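Local coordinates for MsStt7d protein (Micromonas, PDB 4IX3) that probably acts as an ATP-dependent protein kinase, a homolog of the state transition kinase Stt7, represented here by its magnesium-binding catalytic domain, at residues Met67-His72 / Cys162-Arg167; Gly79-Phe84 / Ile187-Ala192; Leu174-Ala177 / Val183-Leu186. All blocks are in the same frame, centred on the assembly; numbering follows the deposited sequence. Where two conformers were deposited one is given.

In the fold
All three contacts lie around the cleft of the kinase fold. Contact 3 is buried and is the only one in which two strands pair, with backbone hydrogen bonds across it. Contacts 1 and 2 are partly buried: contact 1 combines one side-chain-to-backbone bond with methyl packing, while contact 2 is purely apolar across its segments and carries the magnesium aspartate. Helix 59-76 takes part in contact 1 and also touches L189 of contact 2. Their centres are about 8 Å apart, and H166 of contact 1 packs on the backbone of I187 and D188. Contact 2 joins contact 3 through probable backbone hydrogen bonds of T80 and A82 with L186. Contacts 1 and 3 barely touch.

Contact 1. Residues Met67-His72 / Cys162-Arg167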
loop_
_atom_site.group_PDB
_atom_site.type_symbol
_atom_site.label_atom_id
_atom_site.label_comp_id
_atom_site.label_asym_id
_atom_site.label_seq_id
_atom_site.Cartn_x
_atom_site.Cartn_y
_atom_site.Cartn_z
ATOM N N MET B 67 1.719 -12.809 10.512
ATOM C CA MET B 67 1.334 -14.156 10.923
ATOM C C MET B 67 1.924 -14.499 12.282
ATOM O O MET B 67 1.153 -14.961 13.157
ATOM C CB MET B 67 1.821 -15.138 9.854
ATOM C CG MET B 67 1.461 -16.568 10.235
ATOM S SD MET B 67 1.787 -17.763 8.874
ATOM C CE MET B 67 3.567 -17.728 8.840
ATOM N N ASP B 68 3.230 -14.303 12.446
ATOM C CA ASP B 68 3.899 -14.633 13.700
ATOM C C ASP B 68 3.234 -13.854 14.871
ATOM O O ASP B 68 2.994 -14.413 15.980
ATOM C CB ASP B 68 5.382 -14.244 13.668
ATOM C CG ASP B 68 6.214 -15.073 12.692
ATOM O OD1 ASP B 68 5.792 -16.186 12.331
ATOM O OD2 ASP B 68 7.349 -14.615 12.350
ATOM N N VAL B 69 3.021 -12.550 14.686
ATOM C CA VAL B 69 2.441 -11.725 15.772
ATOM C C VAL B 69 1.020 -12.220 16.032
ATOM O O VAL B 69 0.597 -12.266 17.205
ATOM C CB VAL B 69 2.495 -10.208 15.433
ATOM C CG1 VAL B 69 1.715 -9.394 16.467
ATOM C CG2 VAL B 69 3.939 -9.741 15.303
ATOM N N ASN B 70 0.244 -12.606 15.016
ATOM C CA ASN B 70 -1.092 -13.171 15.260
ATOM C C ASN B 70 -1.037 -14.467 16.045
ATOM O O ASN B 70 -1.856 -14.652 16.929
ATOM C CB ASN B 70 -1.853 -13.404 13.962
ATOM C CG ASN B 70 -2.681 -12.196 13.564
ATOM O OD1 ASN B 70 -3.812 -12.049 14.024
ATOM N ND2 ASN B 70 -2.128 -11.334 12.710
ATOM N N TYR B 71 -0.044 -15.309 15.808
ATOM C CA TYR B 71 0.068 -16.513 16.640
ATOM C C TYR B 71 0.390 -16.110 18.069
ATOM O O TYR B 71 -0.131 -16.700 19.021
ATOM C CB TYR B 71 1.146 -17.463 16.096
ATOM C CG TYR B 71 0.654 -18.335 14.964
ATOM C CD1 TYR B 71 -0.184 -19.419 15.217
ATOM C CD2 TYR B 71 1.096 -18.152 13.659
ATOM C CE1 TYR B 71 -0.631 -20.289 14.216
ATOM C CE2 TYR B 71 0.694 -19.032 12.651
ATOM C CZ TYR B 71 -0.192 -20.061 12.909
ATOM O OH TYR B 71 -0.606 -20.894 11.893
ATOM N N HIS B 72 1.280 -15.137 18.255
ATOM C CA HIS B 72 1.611 -14.671 19.612
ATOM C C HIS B 72 0.382 -14.150 20.340
ATOM O O HIS B 72 0.200 -14.442 21.537
ATOM C CB HIS B 72 2.704 -13.599 19.544
ATOM C CG HIS B 72 3.254 -13.200 20.877
ATOM N ND1 HIS B 72 4.099 -13.985 21.587
ATOM C CD2 HIS B 72 3.058 -12.036 21.609
ATOM C CE1 HIS B 72 4.415 -13.346 22.729
ATOM N NE2 HIS B 72 3.797 -12.139 22.726
ATOM N N CYS B 162 2.219 -8.432 26.850
ATOM C CA CYS B 162 2.902 -9.533 26.185
ATOM C C CYS B 162 3.829 -9.060 25.087
ATOM O O CYS B 162 4.277 -9.860 24.250
ATOM C CB CYS B 162 1.933 -10.608 25.713
ATOM S SG CYS B 162 0.936 -10.153 24.281
ATOM N N GLY B 163 4.197 -7.781 25.138
ATOM C CA GLY B 163 5.244 -7.230 24.287
ATOM C C GLY B 163 4.807 -6.709 22.927
ATOM O O GLY B 163 5.657 -6.326 22.141
ATOM N N VAL B 164 3.525 -6.694 22.626
ATOM C CA VAL B 164 3.043 -6.267 21.327
ATOM C C VAL B 164 2.611 -4.819 21.330
ATOM O O VAL B 164 1.810 -4.430 22.208
ATOM C CB VAL B 164 1.882 -7.185 20.879
ATOM C CG1 VAL B 164 1.288 -6.713 19.545
ATOM C CG2 VAL B 164 2.392 -8.638 20.775
ATOM N N VAL B 165 3.123 -4.050 20.382
ATOM C CA VAL B 165 2.625 -2.704 20.106
ATOM C C VAL B 165 1.879 -2.744 18.786
ATOM O O VAL B 165 2.451 -3.229 17.788
ATOM C CB VAL B 165 3.751 -1.652 20.119
ATOM C CG1 VAL B 165 3.255 -0.261 19.740
ATOM C CG2 VAL B 165 4.413 -1.668 21.483
ATOM N N HIS B 166 0.632 -2.302 18.768
ATOM C CA HIS B 166 -0.229 -2.555 17.603
ATOM C C HIS B 166 0.213 -1.650 16.440
ATOM O O HIS B 166 0.286 -2.107 15.286
ATOM C CB HIS B 166 -1.694 -2.294 18.029
ATOM C CG HIS B 166 -2.656 -2.437 16.913
ATOM N ND1 HIS B 166 -3.537 -3.470 16.742
ATOM C CD2 HIS B 166 -2.826 -1.588 15.842
ATOM C CE1 HIS B 166 -4.240 -3.268 15.601
ATOM N NE2 HIS B 166 -3.808 -2.087 15.078
ATOM N N ARG B 167 0.470 -0.382 16.740
ATOM C CA ARG B 167 0.993 0.554 15.752
ATOM C C ARG B 167 -0.060 1.204 14.850
ATOM O O ARG B 167 0.202 2.252 14.261
ATOM C CB ARG B 167 2.060 -0.130 14.890
ATOM C CG ARG B 167 3.385 0.614 14.839
ATOM C CD ARG B 167 4.042 0.476 13.475
ATOM N NE ARG B 167 5.457 0.134 13.582
ATOM C CZ ARG B 167 6.450 1.004 13.424
ATOM N NH1 ARG B 167 6.184 2.274 13.149
ATOM N NH2 ARG B 167 7.708 0.605 13.539
#
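H72, on the helix equivalent to αC of the protein kinase fold, meets C162 and V164 where helix 141-161 gives way to the short strand leading into the catalytic loop. A Schellman motif ends that helix, with G163 as its C-prime residue at positive phi, and the carbonyl just before this glycine receives the imidazole. The tight half of the contact is this partly exposed one. H72 NE2 donates to C162 O at 2.8 Å, with 160° at the hydrogen and the acceptor close to the ring plane. Because CG of H72 is anti to the backbone N (chi1 -172°), the ring extends across to the strand. Its CD2 meets V164 CG2 at 3.6 Å, so a polar atom and a methyl both approach at the ring edge; L194 touches both H72 and V164. With a phenylalanine in place of H72, C162 O would probably lose its N-H partner, and helix 59-76 its hydrogen bond to the turn after helix 141-161. The deeper half is looser and wholly apolar. There two buried valines approach by one methyl each, V69 CG1 lying 4.1 Å from V164 CG1.

Contact 2. Residues Gly79-Phe84 / Ile187-Ala192; sequences GTCARF and IDLGAA. With MG (magnesium ion), chain E.
L189 and I187 pack against C81 and A82, yet D188 between them points its CB away from residues 79-84 and holds a magnesium ion, so one short segment serves an apolar contact and a metal site at once. D188-L189-G190 is the counterpart of the kinase DFG motif, with leucine at the position of the phenylalanine; residues 79-84 form the link from helix 59-76 to strand 84-90. The reversal at D188 comes with a left-handed backbone (phi 74°), flanked by an extended I187 and a roughly helical L189, a pattern consistent with the DFG-in state of active kinases. No hydrogen bond joins the two segments. Instead L189 CD1 lies 4.2 Å from C81 SG, and I187 CG2, beside its own backbone N, comes to 4.0 Å from A82 CB even though the CB of I187 points away from that loop. L189 also touches N70, V73 and H166, which is consistent with a place in the regulatory spine. A type I turn follows, closed by A192 N to L189 O at 3.1 Å.

The carboxylate of D188 is fixed at both oxygens. OD2 binds the magnesium at 2.1 Å; four waters at 2.0-2.1 Å from the metal and D168 OD2, from the HRD motif, complete six ligands. N173 adds a weak hydrogen bond to D188 OD2. OD1 accepts from G190 N at 3.0 Å, with 150° at the hydrogen, in an Asx turn whose donor comes from above the carboxylate plane. A CB on G190 would clash with D188 OD1, consistent with glycine at this position. D188 binds the metal through OD2 alone, its OD1 remaining 3.6 Å from the magnesium.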
loop_
_atom_site.group_PDB
_atom_site.type_symbol
_atom_site.label_atom_id
_atom_site.label_comp_id
_atom_site.label_asym_id
_atom_site.label_seq_id
_atom_site.Cartn_x
_atom_site.Cartn_y
_atom_site.Cartn_z
ATOM N N GLY B 79 -9.147 -12.452 22.595
ATOM C CA GLY B 79 -10.259 -11.516 22.678
ATOM C C GLY B 79 -9.864 -10.073 22.478
ATOM O O GLY B 79 -10.789 -9.251 22.316
ATOM N N THR B 80 -8.564 -9.755 22.436
ATOM C CA THR B 80 -8.176 -8.363 22.135
ATOM C C THR B 80 -8.411 -8.027 20.665
ATOM O O THR B 80 -8.755 -6.874 20.358
ATOM C CB THR B 80 -6.729 -8.058 22.516
ATOM O OG1 THR B 80 -5.832 -8.913 21.803
ATOM C CG2 THR B 80 -6.515 -8.178 24.031
ATOM N N CYS B 81 -8.141 -9.006 19.794
ATOM C CA CYS B 81 -8.170 -8.792 18.348
ATOM C C CYS B 81 -9.084 -9.792 17.663
ATOM O O CYS B 81 -9.469 -10.808 18.297
ATOM C CB CYS B 81 -6.751 -8.954 17.830
ATOM S SG CYS B 81 -5.529 -7.813 18.481
ATOM N N ALA B 82 -9.425 -9.595 16.393
ATOM C CA ALA B 82 -10.174 -10.592 15.651
ATOM C C ALA B 82 -9.531 -11.981 15.792
ATOM O O ALA B 82 -8.287 -12.147 15.714
ATOM C CB ALA B 82 -10.230 -10.243 14.182
ATOM N N ARG B 83 -10.395 -12.992 16.000
ATOM C CA ARG B 83 -9.889 -14.338 16.272
ATOM C C ARG B 83 -9.121 -14.892 15.062
ATOM O O ARG B 83 -9.633 -14.905 13.947
ATOM C CB ARG B 83 -11.078 -15.246 16.586
ATOM C CG ARG B 83 -10.697 -16.725 16.774
ATOM C CD ARG B 83 -11.850 -17.548 17.391
ATOM N NE ARG B 83 -13.126 -17.402 16.674
ATOM C CZ ARG B 83 -13.567 -18.222 15.715
ATOM N NH1 ARG B 83 -12.833 -19.275 15.349
ATOM N NH2 ARG B 83 -14.780 -18.006 15.190
ATOM N N PHE B 84 -7.906 -15.343 15.340
ATOM C CA PHE B 84 -6.993 -15.812 14.299
ATOM C C PHE B 84 -7.235 -17.297 14.072
ATOM O O PHE B 84 -7.086 -18.125 14.989
ATOM C CB PHE B 84 -5.556 -15.562 14.728
ATOM C CG PHE B 84 -4.514 -16.020 13.737
ATOM C CD1 PHE B 84 -4.565 -15.588 12.404
ATOM C CD2 PHE B 84 -3.471 -16.847 14.143
ATOM C CE1 PHE B 84 -3.578 -16.010 11.492
ATOM C CE2 PHE B 84 -2.453 -17.184 13.253
ATOM C CZ PHE B 84 -2.530 -16.791 11.929
ATOM N N ILE B 187 -8.517 -5.068 14.793
ATOM C CA ILE B 187 -8.018 -5.857 13.689
ATOM C C ILE B 187 -6.660 -5.290 13.281
ATOM O O ILE B 187 -6.243 -4.208 13.734
ATOM C CB ILE B 187 -8.940 -5.851 12.474
ATOM C CG1 ILE B 187 -9.182 -4.431 11.950
ATOM C CG2 ILE B 187 -10.267 -6.533 12.826
ATOM C CD1 ILE B 187 -9.633 -4.407 10.487
ATOM N N ASP B 188 -5.987 -6.015 12.376
ATOM C CA ASP B 188 -4.874 -5.496 11.584
ATOM C C ASP B 188 -3.591 -5.335 12.409
ATOM O O ASP B 188 -3.195 -4.209 12.805
ATOM C CB ASP B 188 -5.238 -4.201 10.856
ATOM C CG ASP B 188 -4.041 -3.658 10.102
ATOM O OD1 ASP B 188 -3.147 -4.471 9.707
ATOM O OD2 ASP B 188 -3.961 -2.375 9.997
ATOM N N LEU B 189 -2.914 -6.458 12.644
ATOM C CA LEU B 189 -1.615 -6.468 13.258
ATOM C C LEU B 189 -0.511 -6.411 12.187
ATOM O O LEU B 189 0.655 -6.720 12.454
ATOM C CB LEU B 189 -1.445 -7.731 14.119
ATOM C CG LEU B 189 -2.340 -7.775 15.352
ATOM C CD1 LEU B 189 -2.544 -9.192 15.853
ATOM C CD2 LEU B 189 -1.927 -6.818 16.462
ATOM N N GLY B 190 -0.841 -5.849 11.020
ATOM C CA GLY B 190 0.136 -5.813 9.914
ATOM C C GLY B 190 1.345 -4.918 10.151
ATOM O O GLY B 190 2.412 -5.116 9.582
ATOM N N ALA B 191 1.207 -3.921 11.025
ATOM C CA ALA B 191 2.338 -3.080 11.399
ATOM C C ALA B 191 2.804 -3.310 12.826
ATOM O O ALA B 191 3.674 -2.613 13.332
ATOM C CB ALA B 191 2.001 -1.605 11.222
ATOM N N ALA B 192 2.223 -4.310 13.485
ATOM C CA ALA B 192 2.513 -4.512 14.868
ATOM C C ALA B 192 3.941 -5.002 15.092
ATOM O O ALA B 192 4.548 -5.707 14.250
ATOM C CB ALA B 192 1.534 -5.514 15.445
HETATM MG MG MG E . -2.811 -1.011 8.951
HETATM O O HOH W 1 -1.130 -1.578 10.019
HETATM O O HOH W 2 -2.435 -2.686 7.680
HETATM O O HOH W 3 -4.451 -0.627 7.855
HETATM O O HOH W 4 -1.675 0.174 7.807
#

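Contact 3. Residues Leu174-Ala177 / Val183-Leu186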
loop_
_atom_site.group_PDB
_atom_site.type_symbol
_atom_site.label_atom_id
_atom_site.label_comp_id
_atom_site.label_asym_id
_atom_site.label_seq_id
_atom_site.Cartn_x
_atom_site.Cartn_y
_atom_site.Cartn_z
ATOM N N LEU B 174 -11.187 -0.994 14.458
ATOM C CA LEU B 174 -11.986 -1.545 15.558
ATOM C C LEU B 174 -13.296 -2.048 14.983
ATOM O O LEU B 174 -13.891 -1.417 14.110
ATOM C CB LEU B 174 -12.218 -0.443 16.620
ATOM C CG LEU B 174 -10.954 -0.084 17.421
ATOM C CD1 LEU B 174 -11.096 1.294 18.098
ATOM C CD2 LEU B 174 -10.652 -1.171 18.459
ATOM N N ILE B 175 -13.790 -3.165 15.557
ATOM C CA ILE B 175 -15.078 -3.737 15.218
ATOM C C ILE B 175 -15.842 -3.923 16.533
ATOM O O ILE B 175 -15.270 -4.484 17.487
ATOM C CB ILE B 175 -14.957 -5.111 14.492
ATOM C CG1 ILE B 175 -14.150 -4.969 13.206
ATOM C CG2 ILE B 175 -16.327 -5.696 14.248
ATOM C CD1 ILE B 175 -13.902 -6.297 12.536
ATOM N N ALA B 176 -17.124 -3.563 16.528
ATOM C CA ALA B 176 -17.976 -3.885 17.685
ATOM C C ALA B 176 -18.504 -5.313 17.416
ATOM O O ALA B 176 -19.263 -5.513 16.484
ATOM C CB ALA B 176 -19.109 -2.873 17.767
ATOM N N ALA B 177 -17.976 -6.293 18.151
ATOM C CA ALA B 177 -18.175 -7.714 17.824
ATOM C C ALA B 177 -19.549 -8.191 18.327
ATOM O O ALA B 177 -19.699 -8.509 19.510
ATOM C CB ALA B 177 -17.050 -8.509 18.473
ATOM N N VAL B 183 -18.586 -5.997 22.256
ATOM C CA VAL B 183 -17.312 -5.536 22.772
ATOM C C VAL B 183 -16.397 -5.191 21.578
ATOM O O VAL B 183 -16.415 -5.891 20.546
ATOM C CB VAL B 183 -16.633 -6.638 23.649
ATOM C CG1 VAL B 183 -16.154 -7.848 22.837
ATOM C CG2 VAL B 183 -15.532 -6.071 24.494
ATOM N N LEU B 184 -15.559 -4.185 21.740
ATOM C CA LEU B 184 -14.663 -3.826 20.625
ATOM C C LEU B 184 -13.509 -4.796 20.525
ATOM O O LEU B 184 -12.906 -5.163 21.535
ATOM C CB LEU B 184 -14.084 -2.428 20.850
ATOM C CG LEU B 184 -15.073 -1.244 20.801
ATOM C CD1 LEU B 184 -14.307 0.062 20.678
ATOM C CD2 LEU B 184 -16.153 -1.413 19.745
ATOM N N LYS B 185 -13.208 -5.180 19.291
ATOM C CA LYS B 185 -11.980 -5.928 18.990
ATOM C C LYS B 185 -11.130 -5.147 17.971
ATOM O O LYS B 185 -11.679 -4.531 17.051
ATOM C CB LYS B 185 -12.296 -7.329 18.449
ATOM C CG LYS B 185 -13.010 -8.254 19.480
ATOM C CD LYS B 185 -13.271 -9.619 18.900
ATOM C CE LYS B 185 -13.939 -10.515 19.938
ATOM N NZ LYS B 185 -14.143 -11.891 19.371
ATOM N N LEU B 186 -9.829 -5.224 18.148
ATOM C CA LEU B 186 -8.866 -4.676 17.155
ATOM C C LEU B 186 -8.762 -5.624 15.966
ATOM O O LEU B 186 -8.806 -6.843 16.136
ATOM C CB LEU B 186 -7.503 -4.495 17.800
ATOM C CG LEU B 186 -7.469 -3.252 18.737
ATOM C CD1 LEU B 186 -6.385 -3.410 19.778
ATOM C CD2 LEU B 186 -7.226 -1.969 17.972
#
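I175 and K185 form the antiparallel hydrogen-bonded pair on which the contact is centred. I175 N reaches K185 O at 2.9 Å, and K185 N returns to I175 O at 2.8 Å, with 167° at the hydrogen. A177 N adds a bond to V183 O at 2.9 Å. Two CA-H...O contacts lie beside the central pair, the closer one running from L184 CA to I175 O at 3.3 Å. The paired strands form the hairpin equivalent to β7-β8 of the kinase fold, between the catalytic loop and the DFG segment, their directions 143° apart. Apolar contacts gather on the face of L174, A176, L184 and L186. L174 and L186 lie side by side, their CD2 methyls 3.6 Å apart, while L184 CD2 leans over A176 CB at 3.8 Å; L152, A148 and L159 of helix 141-161 pack on L174, L184 and L186 respectively. On the other face the interaction is mixed. K185 runs fully extended beyond CG along A177, its CD 4.0 Å from A177 CB, and this carries NZ to salt bridges with E114, an ADP-binding residue, and D180.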